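Local structure of homocysteine S-methyltransferase (Escherichia coli, 5DMM) at residues Y71-A76 with A90-S95; D131-E134 with D138-C141; I230-T235 with A278-Q283. The protein catalyses methyl transfer from S-methylmethionine, or less efficiently S-adenosylmethionine, to homocysteine, yielding methionine with the help of zinc. All coordinates share one frame; numbering follows the deposited sequence.

Contact 1: residues Y71-A76 with A90-S95. With HCS (2-amino-4-mercapto-butyric acid), chain F.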
loop_
_atom_site.group_PDB
_atom_site.type_symbol
_atom_site.label_atom_id
_atom_site.label_comp_id
_atom_site.label_asym_id
_atom_site.label_seq_id
_atom_site.Cartn_x
_atom_site.Cartn_y
_atom_site.Cartn_z
ATOM N N TYR A 71 3.802 6.206 -3.368
ATOM C CA TYR A 71 2.388 6.304 -3.751
ATOM C C TYR A 71 2.128 7.272 -4.909
ATOM O O TYR A 71 1.270 7.018 -5.779
ATOM C CB TYR A 71 1.574 6.734 -2.533
ATOM C CG TYR A 71 0.093 6.907 -2.788
ATOM C CD1 TYR A 71 -0.728 5.805 -2.978
ATOM C CD2 TYR A 71 -0.481 8.176 -2.822
ATOM C CE1 TYR A 71 -2.081 5.956 -3.200
ATOM C CE2 TYR A 71 -1.834 8.338 -3.042
ATOM C CZ TYR A 71 -2.630 7.224 -3.221
ATOM O OH TYR A 71 -3.979 7.377 -3.443
ATOM N N GLN A 72 2.848 8.391 -4.900
ATOM C CA GLN A 72 2.722 9.399 -5.950
ATOM C C GLN A 72 4.044 9.604 -6.692
ATOM O O GLN A 72 4.260 10.629 -7.339
ATOM C CB GLN A 72 2.190 10.713 -5.362
ATOM C CG GLN A 72 0.650 10.721 -5.352
ATOM C CD GLN A 72 0.030 11.605 -4.288
ATOM O OE1 GLN A 72 0.533 11.705 -3.167
ATOM N NE2 GLN A 72 -1.086 12.237 -4.632
ATOM N N ALA A 73 4.917 8.603 -6.612
ATOM C CA ALA A 73 6.186 8.636 -7.332
ATOM C C ALA A 73 6.109 7.867 -8.662
ATOM O O ALA A 73 6.336 6.659 -8.720
ATOM C CB ALA A 73 7.301 8.079 -6.460
ATOM N N THR A 74 5.780 8.586 -9.729
ATOM C CA THR A 74 5.831 8.045 -11.086
ATOM C C THR A 74 6.560 9.039 -11.970
ATOM O O THR A 74 6.619 10.213 -11.641
ATOM C CB THR A 74 4.433 7.808 -11.689
ATOM O OG1 THR A 74 3.691 9.037 -11.644
ATOM C CG2 THR A 74 3.674 6.700 -10.931
ATOM N N PRO A 75 7.110 8.569 -13.098
ATOM C CA PRO A 75 7.660 9.519 -14.071
ATOM C C PRO A 75 6.635 10.568 -14.508
ATOM O O PRO A 75 7.001 11.730 -14.641
ATOM C CB PRO A 75 8.062 8.621 -15.238
ATOM C CG PRO A 75 8.406 7.310 -14.585
ATOM C CD PRO A 75 7.402 7.170 -13.460
ATOM N N ALA A 76 5.376 10.173 -14.703
ATOM C CA ALA A 76 4.310 11.123 -15.046
ATOM C C ALA A 76 4.183 12.245 -14.016
ATOM O O ALA A 76 4.151 13.431 -14.366
ATOM C CB ALA A 76 2.964 10.397 -15.189
ATOM N N ALA A 90 15.027 6.306 -10.226
ATOM C CA ALA A 90 16.012 6.384 -9.150
ATOM C C ALA A 90 15.356 6.702 -7.807
ATOM O O ALA A 90 15.693 6.104 -6.777
ATOM C CB ALA A 90 17.092 7.455 -9.486
ATOM N N LEU A 91 14.411 7.636 -7.809
ATOM C CA LEU A 91 13.778 8.040 -6.561
ATOM C C LEU A 91 12.826 6.948 -6.084
ATOM O O LEU A 91 12.704 6.700 -4.883
ATOM C CB LEU A 91 13.027 9.356 -6.728
ATOM C CG LEU A 91 13.941 10.556 -6.974
ATOM C CD1 LEU A 91 13.130 11.830 -7.034
ATOM C CD2 LEU A 91 14.958 10.642 -5.862
ATOM N N ILE A 92 12.160 6.299 -7.030
ATOM C CA ILE A 92 11.266 5.198 -6.678
ATOM C C ILE A 92 12.079 4.091 -6.022
ATOM O O ILE A 92 11.697 3.562 -4.960
ATOM C CB ILE A 92 10.515 4.676 -7.911
ATOM C CG1 ILE A 92 9.527 5.741 -8.406
ATOM C CG2 ILE A 92 9.789 3.370 -7.590
ATOM C CD1 ILE A 92 9.139 5.572 -9.854
ATOM N N GLY A 93 13.210 3.758 -6.636
ATOM C CA GLY A 93 14.091 2.738 -6.097
ATOM C C GLY A 93 14.621 3.113 -4.721
ATOM O O GLY A 93 14.726 2.262 -3.823
ATOM N N LYS A 94 14.945 4.390 -4.553
ATOM C CA LYS A 94 15.408 4.912 -3.272
ATOM C C LYS A 94 14.386 4.691 -2.151
ATOM O O LYS A 94 14.766 4.413 -1.016
ATOM C CB LYS A 94 15.715 6.399 -3.389
ATOM C CG LYS A 94 16.235 7.023 -2.105
ATOM C CD LYS A 94 17.631 6.524 -1.773
ATOM C CE LYS A 94 18.343 7.466 -0.808
ATOM N NZ LYS A 94 18.624 8.790 -1.429
ATOM N N SER A 95 13.101 4.802 -2.481
ATOM C CA SER A 95 12.047 4.628 -1.480
ATOM C C SER A 95 12.084 3.209 -0.916
ATOM O O SER A 95 11.792 3.002 0.268
ATOM C CB SER A 95 10.658 4.954 -2.062
ATOM O OG SER A 95 10.137 3.902 -2.864
HETATM N N HCS F . 0.594 6.704 0.455
HETATM C CA HCS F . -0.193 5.830 1.303
HETATM C CB HCS F . -1.588 5.670 0.712
HETATM C CG HCS F . -2.308 7.011 0.639
HETATM S SD HCS F . -4.056 6.738 0.258
HETATM C C HCS F . 0.471 4.488 1.391
HETATM O OXT HCS F . 1.522 4.299 0.743
HETATM O O HCS F . -0.053 3.609 2.109
#
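The ring of Tyr71 presents one face to the bound homocysteine and has the amide oxygen OE1 of Gln72 at its edge, in plane. Over the centre of that face lies the ligand CG, 3.8 Å above the ring plane, so the aliphatic part of the substrate rests flat on the aromatic system. On one side the ligand N comes within 3.1 Å of Tyr71 CB; on the other its SD is 3.8 Å from Tyr71 CZ. With CG anti to the backbone N (chi1 179°), the ring is extended from the chain and lies alongside the ligand from its amino N to its sulfur. In the TIM-barrel fold of this family, residues 71-76 belong to the connection that leaves strand 65-67, and helix 85-109 follows before strand 117-122. Past the pocket residue the chain runs against that helix, where Ala73 meets Ile92. Ala73 CB packs on Ile92 CG1 at 3.8 Å, and Ile92 CD1 presses on Ala73 O at 3.2 Å. This carbonyl oxygen is buried and has no hydrogen-bonding partner in the model; the apolar branch of Ile92 simply closes over it. Pro75 CD adds a looser contact to Ile92 CD1 at 4.3 Å, just after Thr74, which acts as N-cap by accepting from Gly77 N. Behind the apolar surface, Ser95 OG donates to Ile92 O at 2.6 Å, in the carbonyl plane and on a lone pair. Ile92 also touches Leu157, and Thr74 touches Phe149, both of helix 143-159.

Contact 2: residues D131-E134 with D138-C141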
loop_
_atom_site.group_PDB
_atom_site.type_symbol
_atom_site.label_atom_id
_atom_site.label_comp_id
_atom_site.label_asym_id
_atom_site.label_seq_id
_atom_site.Cartn_x
_atom_site.Cartn_y
_atom_site.Cartn_z
ATOM N N ASP A 131 -6.741 15.414 -8.068
ATOM C CA ASP A 131 -7.999 16.114 -7.865
ATOM C C ASP A 131 -8.899 15.278 -6.961
ATOM O O ASP A 131 -10.124 15.372 -7.025
ATOM C CB ASP A 131 -8.687 16.401 -9.206
ATOM C CG ASP A 131 -8.727 15.182 -10.112
ATOM O OD1 ASP A 131 -8.279 14.106 -9.663
ATOM O OD2 ASP A 131 -9.205 15.290 -11.264
ATOM N N GLY A 132 -8.272 14.455 -6.124
ATOM C CA GLY A 132 -8.991 13.556 -5.243
ATOM C C GLY A 132 -9.743 12.478 -6.002
ATOM O O GLY A 132 -10.759 11.965 -5.526
ATOM N N SER A 133 -9.235 12.123 -7.181
ATOM C CA SER A 133 -9.908 11.157 -8.044
ATOM C C SER A 133 -9.627 9.714 -7.646
ATOM O O SER A 133 -10.168 8.789 -8.245
ATOM C CB SER A 133 -9.502 11.359 -9.502
ATOM O OG SER A 133 -10.459 10.786 -10.377
ATOM N N GLU A 134 -8.779 9.514 -6.640
ATOM C CA GLU A 134 -8.519 8.163 -6.158
ATOM C C GLU A 134 -9.695 7.646 -5.331
ATOM O O GLU A 134 -9.672 6.510 -4.842
ATOM C CB GLU A 134 -7.231 8.115 -5.339
ATOM C CG GLU A 134 -7.219 9.040 -4.149
ATOM C CD GLU A 134 -6.209 10.150 -4.306
ATOM O OE1 GLU A 134 -6.517 11.130 -5.016
ATOM O OE2 GLU A 134 -5.106 10.037 -3.724
ATOM N N ASP A 138 -13.510 8.175 -11.685
ATOM C CA ASP A 138 -14.100 8.503 -12.977
ATOM C C ASP A 138 -13.065 9.143 -13.891
ATOM O O ASP A 138 -13.077 10.344 -14.128
ATOM C CB ASP A 138 -15.315 9.419 -12.835
ATOM C CG ASP A 138 -16.113 9.533 -14.139
ATOM O OD1 ASP A 138 -15.777 8.834 -15.122
ATOM O OD2 ASP A 138 -17.087 10.310 -14.181
ATOM N N TYR A 139 -12.168 8.310 -14.394
ATOM C CA TYR A 139 -11.216 8.727 -15.399
ATOM C C TYR A 139 -11.056 7.616 -16.427
ATOM O O TYR A 139 -11.410 6.448 -16.167
ATOM C CB TYR A 139 -9.879 9.102 -14.769
ATOM C CG TYR A 139 -9.320 8.169 -13.707
ATOM C CD1 TYR A 139 -9.309 8.547 -12.366
ATOM C CD2 TYR A 139 -8.750 6.942 -14.045
ATOM C CE1 TYR A 139 -8.773 7.722 -11.392
ATOM C CE2 TYR A 139 -8.209 6.105 -13.066
ATOM C CZ TYR A 139 -8.220 6.511 -11.749
ATOM O OH TYR A 139 -7.655 5.717 -10.784
ATOM N N HIS A 140 -10.554 7.982 -17.603
ATOM C CA HIS A 140 -10.569 7.076 -18.744
ATOM C C HIS A 140 -9.213 7.019 -19.438
ATOM O O HIS A 140 -8.728 8.028 -19.949
ATOM C CB HIS A 140 -11.651 7.503 -19.741
ATOM C CG HIS A 140 -13.034 7.509 -19.163
ATOM N ND1 HIS A 140 -13.824 6.382 -19.114
ATOM C CD2 HIS A 140 -13.759 8.502 -18.599
ATOM C CE1 HIS A 140 -14.980 6.679 -18.549
ATOM N NE2 HIS A 140 -14.966 7.962 -18.229
ATOM N N CYS A 141 -8.610 5.833 -19.440
ATOM C CA CYS A 141 -7.355 5.590 -20.137
ATOM C C CYS A 141 -7.455 4.254 -20.856
ATOM O O CYS A 141 -8.140 3.341 -20.384
ATOM C CB CYS A 141 -6.166 5.569 -19.169
ATOM S SG CYS A 141 -5.884 7.100 -18.229
#
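Tyr139 holds its CG between the backbone N and the carbonyl carbon (chi1 45°), which folds the ring back toward residues 131-134, and Ser133 swings OG out to meet it by placing that oxygen anti to its own N (chi1 -159°). The result is an edge-on meeting: Ser133 OG lies in the plane of the phenol ring, 3.2 Å from Tyr139 CD1 and 3.6 Å from Tyr139 CE1. Ser133 O, tilted out of the ring plane, is 3.6 Å from Tyr139 CE1, and Ser133 CB stands 4.0 Å from Tyr139 CD1. Within residues 131-134, a weak bond (3.3 Å, 121° at the hydrogen) also links Ser133 N to Asp131 OD1.

Both segments lie in the loop between helix 125-129 and helix 143-159, and the ring draws this loop together across the three residues in between. Around it, Tyr125 meets Tyr139 edge-to-face and Phe146 of helix 143-159 touches it, while the phenol OH is hydrogen-bonded to Glu175 OE1. Replacing Tyr139 by an alanine would probably leave Glu175 without its phenol mate and open a gap beside Ser133 and Tyr125. On either side of Tyr139 in the sequence, Asp138 and His140 are zinc ligands in this crystal, at a site distinct from the cysteine-bound zinc of the active site. Since aromatic edges carry slightly positive hydrogens, Ser133 OG in the ring plane probably gains a modest electrostatic attraction, far weaker than the hydrogen bond from the phenol OH to Glu175.

Contact 3: residues I230-T235 with A278-Q283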
loop_
_atom_site.group_PDB
_atom_site.type_symbol
_atom_site.label_atom_id
_atom_site.label_comp_id
_atom_site.label_asym_id
_atom_site.label_seq_id
_atom_site.Cartn_x
_atom_site.Cartn_y
_atom_site.Cartn_z
ATOM N N ILE A 230 -10.196 4.340 3.896
ATOM C CA ILE A 230 -11.643 4.366 4.072
ATOM C C ILE A 230 -11.936 4.704 5.537
ATOM O O ILE A 230 -11.081 4.500 6.400
ATOM C CB ILE A 230 -12.269 3.005 3.674
ATOM C CG1 ILE A 230 -13.796 3.012 3.795
ATOM C CG2 ILE A 230 -11.678 1.880 4.524
ATOM C CD1 ILE A 230 -14.430 1.659 3.459
ATOM N N ALA A 231 -13.123 5.241 5.814
ATOM C CA ALA A 231 -13.506 5.603 7.178
ATOM C C ALA A 231 -13.609 4.378 8.074
ATOM O O ALA A 231 -14.055 3.319 7.633
ATOM C CB ALA A 231 -14.827 6.357 7.176
ATOM N N LEU A 232 -13.209 4.528 9.334
ATOM C CA LEU A 232 -13.273 3.433 10.291
ATOM C C LEU A 232 -14.641 2.762 10.321
ATOM O O LEU A 232 -14.734 1.535 10.299
ATOM C CB LEU A 232 -12.930 3.922 11.696
ATOM C CG LEU A 232 -11.521 3.641 12.212
ATOM C CD1 LEU A 232 -11.422 4.063 13.676
ATOM C CD2 LEU A 232 -11.146 2.172 12.041
ATOM N N GLU A 233 -15.698 3.566 10.346
ATOM C CA GLU A 233 -17.054 3.038 10.500
ATOM C C GLU A 233 -17.530 2.260 9.279
ATOM O O GLU A 233 -18.581 1.635 9.319
ATOM C CB GLU A 233 -18.045 4.169 10.797
ATOM C CG GLU A 233 -18.176 5.207 9.690
ATOM C CD GLU A 233 -17.377 6.469 9.964
ATOM O OE1 GLU A 233 -16.328 6.386 10.643
ATOM O OE2 GLU A 233 -17.806 7.550 9.502
ATOM N N ASN A 234 -16.764 2.300 8.194
ATOM C CA ASN A 234 -17.187 1.652 6.956
ATOM C C ASN A 234 -16.393 0.386 6.615
ATOM O O ASN A 234 -16.661 -0.277 5.605
ATOM C CB ASN A 234 -17.103 2.655 5.798
ATOM C CG ASN A 234 -18.096 3.792 5.951
ATOM O OD1 ASN A 234 -19.165 3.611 6.528
ATOM N ND2 ASN A 234 -17.751 4.964 5.432
ATOM N N THR A 235 -15.440 0.039 7.474
ATOM C CA THR A 235 -14.536 -1.081 7.208
ATOM C C THR A 235 -15.167 -2.458 7.364
ATOM O O THR A 235 -15.033 -3.298 6.489
ATOM C CB THR A 235 -13.310 -1.041 8.124
ATOM O OG1 THR A 235 -13.733 -1.022 9.493
ATOM C CG2 THR A 235 -12.473 0.201 7.829
ATOM N N ALA A 278 -7.490 0.166 16.692
ATOM C CA ALA A 278 -7.155 -1.156 17.211
ATOM C C ALA A 278 -8.343 -1.891 17.856
ATOM O O ALA A 278 -8.311 -3.112 17.979
ATOM C CB ALA A 278 -6.016 -1.051 18.202
ATOM N N ASP A 279 -9.384 -1.162 18.254
ATOM C CA ASP A 279 -10.568 -1.799 18.852
ATOM C C ASP A 279 -11.307 -2.704 17.871
ATOM O O ASP A 279 -12.083 -3.572 18.282
ATOM C CB ASP A 279 -11.541 -0.747 19.389
ATOM C CG ASP A 279 -11.018 -0.043 20.625
ATOM O OD1 ASP A 279 -10.109 -0.591 21.283
ATOM O OD2 ASP A 279 -11.516 1.056 20.935
ATOM N N TYR A 280 -11.070 -2.491 16.578
ATOM C CA TYR A 280 -11.743 -3.245 15.523
ATOM C C TYR A 280 -11.091 -4.579 15.182
ATOM O O TYR A 280 -11.647 -5.363 14.412
ATOM C CB TYR A 280 -11.809 -2.404 14.250
ATOM C CG TYR A 280 -12.822 -1.295 14.294
ATOM C CD1 TYR A 280 -14.064 -1.449 13.695
ATOM C CD2 TYR A 280 -12.540 -0.087 14.935
ATOM C CE1 TYR A 280 -14.995 -0.441 13.728
ATOM C CE2 TYR A 280 -13.466 0.925 14.975
ATOM C CZ TYR A 280 -14.694 0.744 14.369
ATOM O OH TYR A 280 -15.631 1.748 14.405
ATOM N N LEU A 281 -9.911 -4.835 15.733
ATOM C CA LEU A 281 -9.138 -6.005 15.347
ATOM C C LEU A 281 -9.933 -7.332 15.442
ATOM O O LEU A 281 -9.880 -8.144 14.513
ATOM C CB LEU A 281 -7.854 -6.066 16.176
ATOM C CG LEU A 281 -6.910 -7.264 16.047
ATOM C CD1 LEU A 281 -6.704 -7.667 14.609
ATOM C CD2 LEU A 281 -5.571 -6.922 16.682
ATOM N N PRO A 282 -10.684 -7.555 16.537
ATOM C CA PRO A 282 -11.451 -8.813 16.538
ATOM C C PRO A 282 -12.528 -8.913 15.442
ATOM O O PRO A 282 -12.640 -9.988 14.847
ATOM C CB PRO A 282 -12.094 -8.832 17.935
ATOM C CG PRO A 282 -11.214 -7.980 18.760
ATOM C CD PRO A 282 -10.722 -6.890 17.852
ATOM N N GLN A 283 -13.297 -7.855 15.185
ATOM C CA GLN A 283 -14.292 -7.877 14.111
ATOM C C GLN A 283 -13.621 -8.138 12.769
ATOM O O GLN A 283 -14.114 -8.911 11.953
ATOM C CB GLN A 283 -15.038 -6.553 13.971
ATOM C CG GLN A 283 -16.017 -6.163 15.028
ATOM C CD GLN A 283 -16.286 -4.671 14.947
ATOM O OE1 GLN A 283 -16.571 -4.137 13.867
ATOM N NE2 GLN A 283 -16.140 -3.981 16.075
#
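The loop that follows strand 222-228 of the TIM barrel starts at the zinc ligand Cys229, and further along it, before helix 235-243, it is met by Tyr280 from the 3-10 turn leading into helix 281-286. Leu232 is the main partner. Its CD2 methyl sits over one face of the Tyr280 ring, 4.2 Å from the centroid and 26° off the ring normal, which meets the geometry of a CH-pi contact. The methyl is displaced toward the CD2-CE2 bond, with Leu232 CD2 3.9 Å from Tyr280 CD2; the other branch, Leu232 CD1, reaches Tyr280 CE2 at 4.0 Å. Leu232 chi1, at -101°, lies off the staggered values and places both methyls at the ring.

The backbone of the same leucine also faces the ring, with Leu232 O lying 4.0 Å from Tyr280 CE1. That oxygen is gripped by two donors of one residue: Thr235 N at 3.3 Å and Thr235 OG1 at 2.9 Å, the hydroxyl approaching in the carbonyl plane at a C=O...O angle of 150°. Thr235 OG1 is hydrogen-bonded to Trp284 NE1 as well, and the Trp284 ring meets that of Tyr280, while Gln283 OE1 pairs with Thr236 OG1. Thr235 also touches Pro254, as does Leu232. Across the two segments the attraction is thus dispersive, methyl on aromatic face, whereas Leu232 O is satisfied by Thr235 within the loop, and the bonds of Thr235 with Trp284 and of Thr236 with Gln283 tie that loop to helix 281-286.

In the fold
The three contacts follow one another along the chain without overlap, all within the single barrel domain. Contacts 1 and 2 have centres about 20 Å apart and touch directly: Tyr71 OH is 2.9 Å from Glu134 OE2, probably a hydrogen bond, which joins the ring that lies against homocysteine to the loop before helix 143-159. Contact 3 lies across the chain's centre from contact 1, about 30 Å between centres, and about 26 Å from contact 2. Contacts 1 and 2 each lie within one strand-to-strand connection, whereas contact 3 joins the connections after strands 222-228 and 250-253. Tyr71 and Cys229 bring two of these connections to the pocket, where homocysteine and the catalytic zinc meet.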